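Local coordinates for integral membrane indolylacetylinositol arabinosyltransferase EmbC (Mycolicibacterium smegmatis, PDB 7BVE), which probably polymerises arabinose into the arabinan of mycobacterial cell-wall arabinogalactan as a membrane-embedded arabinosyltransferase, at residues A[96-101]-A[1045-1050]; A[53-58]-A[185-190]. All coordinates share one frame; numbering follows the deposited sequence.

Interaction 1 of 2, residues A[96-101]-A[1045-1050]; sequences PKQAPK and PWYPDA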
ATOM      1  N   PRO A  96      26.236 -22.812 -23.202  1.00 15.07           N
ATOM      2  CA  PRO A  96      27.415 -23.439 -22.585  1.00 15.07           C
ATOM      3  C   PRO A  96      26.974 -24.362 -21.461  1.00 15.07           C
ATOM      4  O   PRO A  96      26.185 -23.966 -20.606  1.00 15.07           O
ATOM      5  CB  PRO A  96      28.215 -22.248 -22.052  1.00 15.07           C
ATOM      6  CG  PRO A  96      27.716 -21.102 -22.768  1.00 15.07           C
ATOM      7  CD  PRO A  96      26.270 -21.357 -22.993  1.00 15.07           C
ATOM      8  N   LYS A  97      27.510 -25.587 -21.447  1.00 15.07           N
ATOM      9  CA  LYS A  97      27.069 -26.604 -20.497  1.00 15.07           C
ATOM     10  C   LYS A  97      27.430 -26.283 -19.051  1.00 15.07           C
ATOM     11  O   LYS A  97      26.871 -26.904 -18.141  1.00 15.07           O
ATOM     12  CB  LYS A  97      27.668 -27.957 -20.866  1.00 15.07           C
ATOM     13  CG  LYS A  97      29.169 -28.011 -20.684  1.00 15.07           C
ATOM     14  CD  LYS A  97      29.742 -29.343 -21.097  1.00 15.07           C
ATOM     15  CE  LYS A  97      31.240 -29.382 -20.894  1.00 15.07           C
ATOM     16  NZ  LYS A  97      31.820 -30.667 -21.357  1.00 15.07           N
ATOM     17  N   GLN A  98      28.348 -25.338 -18.815  1.00 15.07           N
ATOM     18  CA  GLN A  98      28.756 -24.997 -17.462  1.00 15.07           C
ATOM     19  C   GLN A  98      27.765 -24.094 -16.752  1.00 15.07           C
ATOM     20  O   GLN A  98      27.856 -23.950 -15.530  1.00 15.07           O
ATOM     21  CB  GLN A  98      30.121 -24.312 -17.461  1.00 15.07           C
ATOM     22  CG  GLN A  98      31.284 -25.199 -17.825  1.00 15.07           C
ATOM     23  CD  GLN A  98      31.537 -25.248 -19.304  1.00 15.07           C
ATOM     24  OE1 GLN A  98      31.065 -24.403 -20.047  1.00 15.07           O
ATOM     25  NE2 GLN A  98      32.302 -26.233 -19.740  1.00 15.07           N
ATOM     26  N   ALA A  99      26.837 -23.486 -17.482  1.00 15.07           N
ATOM     27  CA  ALA A  99      25.890 -22.562 -16.887  1.00 15.07           C
ATOM     28  C   ALA A  99      24.889 -23.308 -16.005  1.00 15.07           C
ATOM     29  O   ALA A  99      24.592 -24.481 -16.247  1.00 15.07           O
ATOM     30  CB  ALA A  99      25.157 -21.793 -17.977  1.00 15.07           C
ATOM     31  N   PRO A 100      24.383 -22.660 -14.951  1.00 15.07           N
ATOM     32  CA  PRO A 100      23.401 -23.342 -14.095  1.00 15.07           C
ATOM     33  C   PRO A 100      22.062 -23.568 -14.771  1.00 15.07           C
ATOM     34  O   PRO A 100      21.414 -24.591 -14.522  1.00 15.07           O
ATOM     35  CB  PRO A 100      23.273 -22.394 -12.897  1.00 15.07           C
ATOM     36  CG  PRO A 100      24.527 -21.613 -12.901  1.00 15.07           C
ATOM     37  CD  PRO A 100      24.875 -21.423 -14.331  1.00 15.07           C
ATOM     38  N   LYS A 101      21.629 -22.642 -15.620  1.00 15.07           N
ATOM     39  CA  LYS A 101      20.336 -22.713 -16.281  1.00 15.07           C
ATOM     40  C   LYS A 101      20.443 -23.193 -17.717  1.00 15.07           C
ATOM     41  O   LYS A 101      19.540 -22.938 -18.512  1.00 15.07           O
ATOM     42  CB  LYS A 101      19.663 -21.346 -16.252  1.00 15.07           C
ATOM     43  CG  LYS A 101      19.402 -20.803 -14.873  1.00 15.07           C
ATOM     44  CD  LYS A 101      18.322 -21.586 -14.169  1.00 15.07           C
ATOM     45  CE  LYS A 101      17.982 -20.944 -12.843  1.00 15.07           C
ATOM     46  NZ  LYS A 101      16.943 -21.705 -12.112  1.00 15.07           N
ATOM     47  N   PRO A1045      33.911 -15.181 -20.523  1.00 15.07           N
ATOM     48  CA  PRO A1045      33.185 -16.248 -21.206  1.00 15.07           C
ATOM     49  C   PRO A1045      33.531 -17.611 -20.637  1.00 15.07           C
ATOM     50  O   PRO A1045      34.625 -17.830 -20.120  1.00 15.07           O
ATOM     51  CB  PRO A1045      33.670 -16.127 -22.653  1.00 15.07           C
ATOM     52  CG  PRO A1045      34.214 -14.766 -22.766  1.00 15.07           C
ATOM     53  CD  PRO A1045      34.814 -14.476 -21.442  1.00 15.07           C
ATOM     54  N   TRP A1046      32.573 -18.536 -20.734  1.00 15.07           N
ATOM     55  CA  TRP A1046      32.864 -19.917 -20.367  1.00 15.07           C
ATOM     56  C   TRP A1046      33.781 -20.574 -21.388  1.00 15.07           C
ATOM     57  O   TRP A1046      34.707 -21.301 -21.019  1.00 15.07           O
ATOM     58  CB  TRP A1046      31.588 -20.738 -20.229  1.00 15.07           C
ATOM     59  CG  TRP A1046      30.689 -20.371 -19.123  1.00 15.07           C
ATOM     60  CD1 TRP A1046      29.501 -19.742 -19.224  1.00 15.07           C
ATOM     61  CD2 TRP A1046      30.899 -20.612 -17.737  1.00 15.07           C
ATOM     62  NE1 TRP A1046      28.941 -19.579 -17.989  1.00 15.07           N
ATOM     63  CE2 TRP A1046      29.786 -20.102 -17.055  1.00 15.07           C
ATOM     64  CE3 TRP A1046      31.923 -21.211 -17.002  1.00 15.07           C
ATOM     65  CZ2 TRP A1046      29.664 -20.171 -15.676  1.00 15.07           C
ATOM     66  CZ3 TRP A1046      31.803 -21.274 -15.636  1.00 15.07           C
ATOM     67  CH2 TRP A1046      30.680 -20.760 -14.985  1.00 15.07           C
ATOM     68  N   TYR A1047      33.529 -20.352 -22.677  1.00 18.59           N
ATOM     69  CA  TYR A1047      34.435 -20.872 -23.691  1.00 18.59           C
ATOM     70  C   TYR A1047      35.237 -19.714 -24.275  1.00 18.59           C
ATOM     71  O   TYR A1047      34.688 -18.918 -25.052  1.00 18.59           O
ATOM     72  CB  TYR A1047      33.690 -21.615 -24.807  1.00 18.59           C
ATOM     73  CG  TYR A1047      33.077 -22.952 -24.444  1.00 18.59           C
ATOM     74  CD1 TYR A1047      33.211 -23.508 -23.180  1.00 18.59           C
ATOM     75  CD2 TYR A1047      32.431 -23.699 -25.399  1.00 18.59           C
ATOM     76  CE1 TYR A1047      32.655 -24.739 -22.878  1.00 18.59           C
ATOM     77  CE2 TYR A1047      31.888 -24.921 -25.111  1.00 18.59           C
ATOM     78  CZ  TYR A1047      32.000 -25.437 -23.859  1.00 18.59           C
ATOM     79  OH  TYR A1047      31.443 -26.664 -23.606  1.00 18.59           O
ATOM     80  N   PRO A1048      36.524 -19.578 -23.946  1.00 27.18           N
ATOM     81  CA  PRO A1048      37.292 -18.432 -24.447  1.00 27.18           C
ATOM     82  C   PRO A1048      37.647 -18.515 -25.921  1.00 27.18           C
ATOM     83  O   PRO A1048      37.958 -17.479 -26.520  1.00 27.18           O
ATOM     84  CB  PRO A1048      38.552 -18.456 -23.578  1.00 27.18           C
ATOM     85  CG  PRO A1048      38.169 -19.252 -22.369  1.00 27.18           C
ATOM     86  CD  PRO A1048      37.238 -20.288 -22.880  1.00 27.18           C
ATOM     87  N   ASP A1049      37.613 -19.702 -26.524  1.00 37.00           N
ATOM     88  CA  ASP A1049      37.947 -19.898 -27.931  1.00 37.00           C
ATOM     89  C   ASP A1049      36.740 -19.785 -28.855  1.00 37.00           C
ATOM     90  O   ASP A1049      36.735 -20.382 -29.938  1.00 37.00           O
ATOM     91  CB  ASP A1049      38.629 -21.252 -28.115  1.00 37.00           C
ATOM     92  CG  ASP A1049      37.809 -22.403 -27.549  1.00 37.00           C
ATOM     93  OD1 ASP A1049      36.789 -22.150 -26.873  1.00 37.00           O
ATOM     94  OD2 ASP A1049      38.178 -23.569 -27.790  1.00 37.00           O
ATOM     95  N   ALA A1050      35.717 -19.040 -28.457  1.00 26.78           N
ATOM     96  CA  ALA A1050      34.490 -18.899 -29.231  1.00 26.78           C
ATOM     97  C   ALA A1050      34.528 -17.559 -29.953  1.00 26.78           C
ATOM     98  O   ALA A1050      34.316 -16.508 -29.344  1.00 26.78           O
ATOM     99  CB  ALA A1050      33.274 -19.011 -28.323  1.00 26.78           C
TER
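A type I beta turn, Pro96 to Ala99, in the loop between strands 90-93 and 107-112 of the concanavalin-like region meets the aromatic pair at the end of strand 1039-1045 in the EmbC C-terminal domain, a loop-to-loop joint between domains distant in sequence. After Pro1045, Trp1046 brings its indole over the turn with CG anti to the carbonyl carbon (chi1 -67°). Gln98 CB sits over one face of this ring, a CH-pi contact 3.9 Å from the centroid of the Trp1046 six-membered ring and 20° off its normal. Beside the pyrrole part, Pro96 CB packs 4.0 Å from Trp1046 CD1, so Pro96 and Gln98, with Ala99 farther off, pack against the same indole. Tyr1047, which opens a second type I turn running to Ala1050, follows with its ring across the end of Gln98. The extended chain of Lys97 crosses the phenol end at about a right angle while its NZ forms a salt bridge with Asp189. The bend of Gln98 at chi2 (88°) lays its amide between Trp1046 CB and Tyr1047: Gln98 OE1 comes 3.3 Å from Tyr1047 CE1, and Gln98 NE2 lies in the ring plane at the edge, 3.5 Å from Tyr1047 CE1.

Interaction 2 of 2, residues A[53-58]-A[185-190]; sequences WQSVDA and GVFTDL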
ATOM      1  N   TRP A  53      35.509 -28.116 -36.416  1.00 27.62           N
ATOM      2  CA  TRP A  53      34.766 -28.041 -35.164  1.00 27.62           C
ATOM      3  C   TRP A  53      35.251 -26.838 -34.372  1.00 27.62           C
ATOM      4  O   TRP A  53      36.302 -26.893 -33.729  1.00 27.62           O
ATOM      5  CB  TRP A  53      34.965 -29.315 -34.356  1.00 27.62           C
ATOM      6  CG  TRP A  53      34.379 -30.523 -34.949  1.00 27.62           C
ATOM      7  CD1 TRP A  53      35.008 -31.434 -35.731  1.00 27.62           C
ATOM      8  CD2 TRP A  53      33.047 -30.992 -34.776  1.00 27.62           C
ATOM      9  NE1 TRP A  53      34.147 -32.437 -36.077  1.00 27.62           N
ATOM     10  CE2 TRP A  53      32.932 -32.189 -35.500  1.00 27.62           C
ATOM     11  CE3 TRP A  53      31.936 -30.512 -34.085  1.00 27.62           C
ATOM     12  CZ2 TRP A  53      31.751 -32.911 -35.556  1.00 27.62           C
ATOM     13  CZ3 TRP A  53      30.765 -31.230 -34.139  1.00 27.62           C
ATOM     14  CH2 TRP A  53      30.682 -32.418 -34.865  1.00 27.62           C
ATOM     15  N   GLN A  54      34.486 -25.756 -34.403  1.00 22.65           N
ATOM     16  CA  GLN A  54      34.873 -24.527 -33.725  1.00 22.65           C
ATOM     17  C   GLN A  54      33.615 -23.886 -33.173  1.00 22.65           C
ATOM     18  O   GLN A  54      32.659 -23.675 -33.919  1.00 22.65           O
ATOM     19  CB  GLN A  54      35.594 -23.579 -34.681  1.00 22.65           C
ATOM     20  CG  GLN A  54      36.075 -22.273 -34.062  1.00 22.65           C
ATOM     21  CD  GLN A  54      37.176 -22.473 -33.044  1.00 22.65           C
ATOM     22  OE1 GLN A  54      38.061 -23.304 -33.227  1.00 22.65           O
ATOM     23  NE2 GLN A  54      37.136 -21.696 -31.970  1.00 22.65           N
ATOM     24  N   SER A  55      33.611 -23.594 -31.881  1.00 15.85           N
ATOM     25  CA  SER A  55      32.472 -22.936 -31.271  1.00 15.85           C
ATOM     26  C   SER A  55      32.399 -21.484 -31.718  1.00 15.85           C
ATOM     27  O   SER A  55      33.417 -20.805 -31.860  1.00 15.85           O
ATOM     28  CB  SER A  55      32.582 -23.005 -29.757  1.00 15.85           C
ATOM     29  OG  SER A  55      32.659 -24.347 -29.333  1.00 15.85           O
ATOM     30  N   VAL A  56      31.180 -21.009 -31.956  1.00 15.07           N
ATOM     31  CA  VAL A  56      30.968 -19.614 -32.323  1.00 15.07           C
ATOM     32  C   VAL A  56      30.127 -18.971 -31.236  1.00 15.07           C
ATOM     33  O   VAL A  56      29.757 -19.626 -30.261  1.00 15.07           O
ATOM     34  CB  VAL A  56      30.304 -19.464 -33.700  1.00 15.07           C
ATOM     35  CG1 VAL A  56      31.167 -20.076 -34.769  1.00 15.07           C
ATOM     36  CG2 VAL A  56      28.935 -20.078 -33.699  1.00 15.07           C
ATOM     37  N   ASP A  57      29.824 -17.687 -31.386  1.00 15.75           N
ATOM     38  CA  ASP A  57      29.151 -16.943 -30.330  1.00 15.75           C
ATOM     39  C   ASP A  57      28.195 -15.953 -30.979  1.00 15.75           C
ATOM     40  O   ASP A  57      28.627 -14.922 -31.495  1.00 15.75           O
ATOM     41  CB  ASP A  57      30.172 -16.232 -29.453  1.00 15.75           C
ATOM     42  CG  ASP A  57      29.620 -15.860 -28.114  1.00 15.75           C
ATOM     43  OD1 ASP A  57      28.430 -16.119 -27.874  1.00 15.75           O
ATOM     44  OD2 ASP A  57      30.386 -15.328 -27.288  1.00 15.75           O
ATOM     45  N   ALA A  58      26.899 -16.260 -30.949  1.00 15.07           N
ATOM     46  CA  ALA A  58      25.878 -15.460 -31.626  1.00 15.07           C
ATOM     47  C   ALA A  58      24.666 -15.294 -30.723  1.00 15.07           C
ATOM     48  O   ALA A  58      23.670 -16.004 -30.865  1.00 15.07           O
ATOM     49  CB  ALA A  58      25.480 -16.114 -32.948  1.00 15.07           C
ATOM     50  N   GLY A 185      24.678 -19.007 -29.003  1.00 15.07           N
ATOM     51  CA  GLY A 185      25.837 -19.407 -29.772  1.00 15.07           C
ATOM     52  C   GLY A 185      25.725 -20.874 -30.092  1.00 15.07           C
ATOM     53  O   GLY A 185      24.714 -21.473 -29.751  1.00 15.07           O
ATOM     54  N   VAL A 186      26.708 -21.472 -30.750  1.00 15.07           N
ATOM     55  CA  VAL A 186      26.705 -22.906 -31.013  1.00 15.07           C
ATOM     56  C   VAL A 186      28.023 -23.459 -30.507  1.00 15.07           C
ATOM     57  O   VAL A 186      29.078 -23.181 -31.086  1.00 15.07           O
ATOM     58  CB  VAL A 186      26.506 -23.233 -32.496  1.00 15.07           C
ATOM     59  CG1 VAL A 186      26.589 -24.725 -32.718  1.00 15.07           C
ATOM     60  CG2 VAL A 186      25.174 -22.717 -32.992  1.00 15.07           C
ATOM     61  N   PHE A 187      27.971 -24.246 -29.439  1.00 15.07           N
ATOM     62  CA  PHE A 187      29.152 -24.702 -28.728  1.00 15.07           C
ATOM     63  C   PHE A 187      29.317 -26.204 -28.907  1.00 15.07           C
ATOM     64  O   PHE A 187      28.358 -26.920 -29.186  1.00 15.07           O
ATOM     65  CB  PHE A 187      29.044 -24.357 -27.248  1.00 15.07           C
ATOM     66  CG  PHE A 187      28.812 -22.911 -26.995  1.00 15.07           C
ATOM     67  CD1 PHE A 187      29.821 -21.991 -27.126  1.00 15.07           C
ATOM     68  CD2 PHE A 187      27.569 -22.469 -26.608  1.00 15.07           C
ATOM     69  CE1 PHE A 187      29.593 -20.664 -26.906  1.00 15.07           C
ATOM     70  CE2 PHE A 187      27.342 -21.147 -26.379  1.00 15.07           C
ATOM     71  CZ  PHE A 187      28.346 -20.247 -26.523  1.00 15.07           C
ATOM     72  N   THR A 188      30.546 -26.681 -28.746  1.00 15.09           N
ATOM     73  CA  THR A 188      30.852 -28.091 -28.951  1.00 15.09           C
ATOM     74  C   THR A 188      32.077 -28.455 -28.124  1.00 15.09           C
ATOM     75  O   THR A 188      32.705 -27.596 -27.500  1.00 15.09           O
ATOM     76  CB  THR A 188      31.086 -28.394 -30.425  1.00 15.09           C
ATOM     77  OG1 THR A 188      31.293 -29.800 -30.587  1.00 15.09           O
ATOM     78  CG2 THR A 188      32.298 -27.668 -30.917  1.00 15.09           C
ATOM     79  N   ASP A 189      32.414 -29.748 -28.118  1.00 21.54           N
ATOM     80  CA  ASP A 189      33.605 -30.240 -27.434  1.00 21.54           C
ATOM     81  C   ASP A 189      34.508 -31.075 -28.327  1.00 21.54           C
ATOM     82  O   ASP A 189      35.285 -31.878 -27.809  1.00 21.54           O
ATOM     83  CB  ASP A 189      33.257 -31.075 -26.197  1.00 21.54           C
ATOM     84  CG  ASP A 189      32.778 -30.237 -25.040  1.00 21.54           C
ATOM     85  OD1 ASP A 189      33.070 -29.029 -25.021  1.00 21.54           O
ATOM     86  OD2 ASP A 189      32.156 -30.795 -24.116  1.00 21.54           O
ATOM     87  N   LEU A 190      34.426 -30.929 -29.640  1.00 23.62           N
ATOM     88  CA  LEU A 190      35.321 -31.647 -30.530  1.00 23.62           C
ATOM     89  C   LEU A 190      36.320 -30.677 -31.148  1.00 23.62           C
ATOM     90  O   LEU A 190      36.221 -29.461 -30.987  1.00 23.62           O
ATOM     91  CB  LEU A 190      34.527 -32.375 -31.609  1.00 23.62           C
ATOM     92  CG  LEU A 190      33.525 -33.408 -31.110  1.00 23.62           C
ATOM     93  CD1 LEU A 190      32.814 -34.030 -32.278  1.00 23.62           C
ATOM     94  CD2 LEU A 190      34.215 -34.456 -30.290  1.00 23.62           C
TER
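Two chain segments of the concanavalin-like domain run antiparallel here, 170° apart end to end: 53-58, which includes the weakly bonded strand 56-57, and the loop 185-190 on the way from strand 171-175 to strand 201-203. Their polar grip is sparse and mixed, one bond going to a backbone carbonyl and the other to a side-chain hydroxyl. Val56 N donates to Val186 O over 3.1 Å, approaching from above the carbonyl plane. The same oxygen receives a CA-H...O contact from Ser55, with Ser55 CA 3.4 Å from Val186 O. One residue back, Ser55 holds OG beside its own backbone N (chi1 -58°) and aims it across the gap, where it accepts the amide of Thr188, N to OG 3.2 Å, with a bent N-H...O angle of 141°. Thr188 OG1, anti to its backbone N, donates to Leu91 O and also takes a long, weak bond from Leu190 N. It lies 3.6 Å from Trp53 CE3. Beyond it, Leu190 and Trp53 run side by side; Leu190 CD1 rests on one indole face, 3.6 Å from the six-membered ring centroid of Trp53, in a CH-pi contact close to the ring normal. Toward the other end, the Phe187 ring lies against Ser55 CB and the Val56 carbonyl, with Phe187 CE1 3.5 Å from Val56 O. Backbone bonds of Phe187 to Ser93 and of Trp53 to Gly192 tie both segments into their surroundings. In a largely buried setting, the amides of Val56 and Thr188 thus have their acceptors on the facing segment, and the hydroxyl of Ser55 stands in for a backbone carbonyl where regular strand pairing is lacking.

Interaction 1 and interaction 2 lie with centres about 10 Å apart and are joined through Asp189. Lys97 NZ forms a salt bridge to Asp189 OD2 at 2.8 Å, and Tyr1047 OH probably hydrogen-bonds to Asp189 OD1 at 3.2 Å. The lysine charge would be expected to keep the acid ionised. Apolar packing runs alongside, with Pro96 CD 3.6 Å from Phe187 CE2 and the rings of Phe187 and Tyr1047 meeting at about 90°. Loop 185-190 touches both 53-58 and the 96-101/1045-1050 contact, and 53-58 also meets the C-terminal domain directly, its strand 56-57 pairing in parallel with 1051-1052. None of the four segments contributes a residue to the ethambutol pocket.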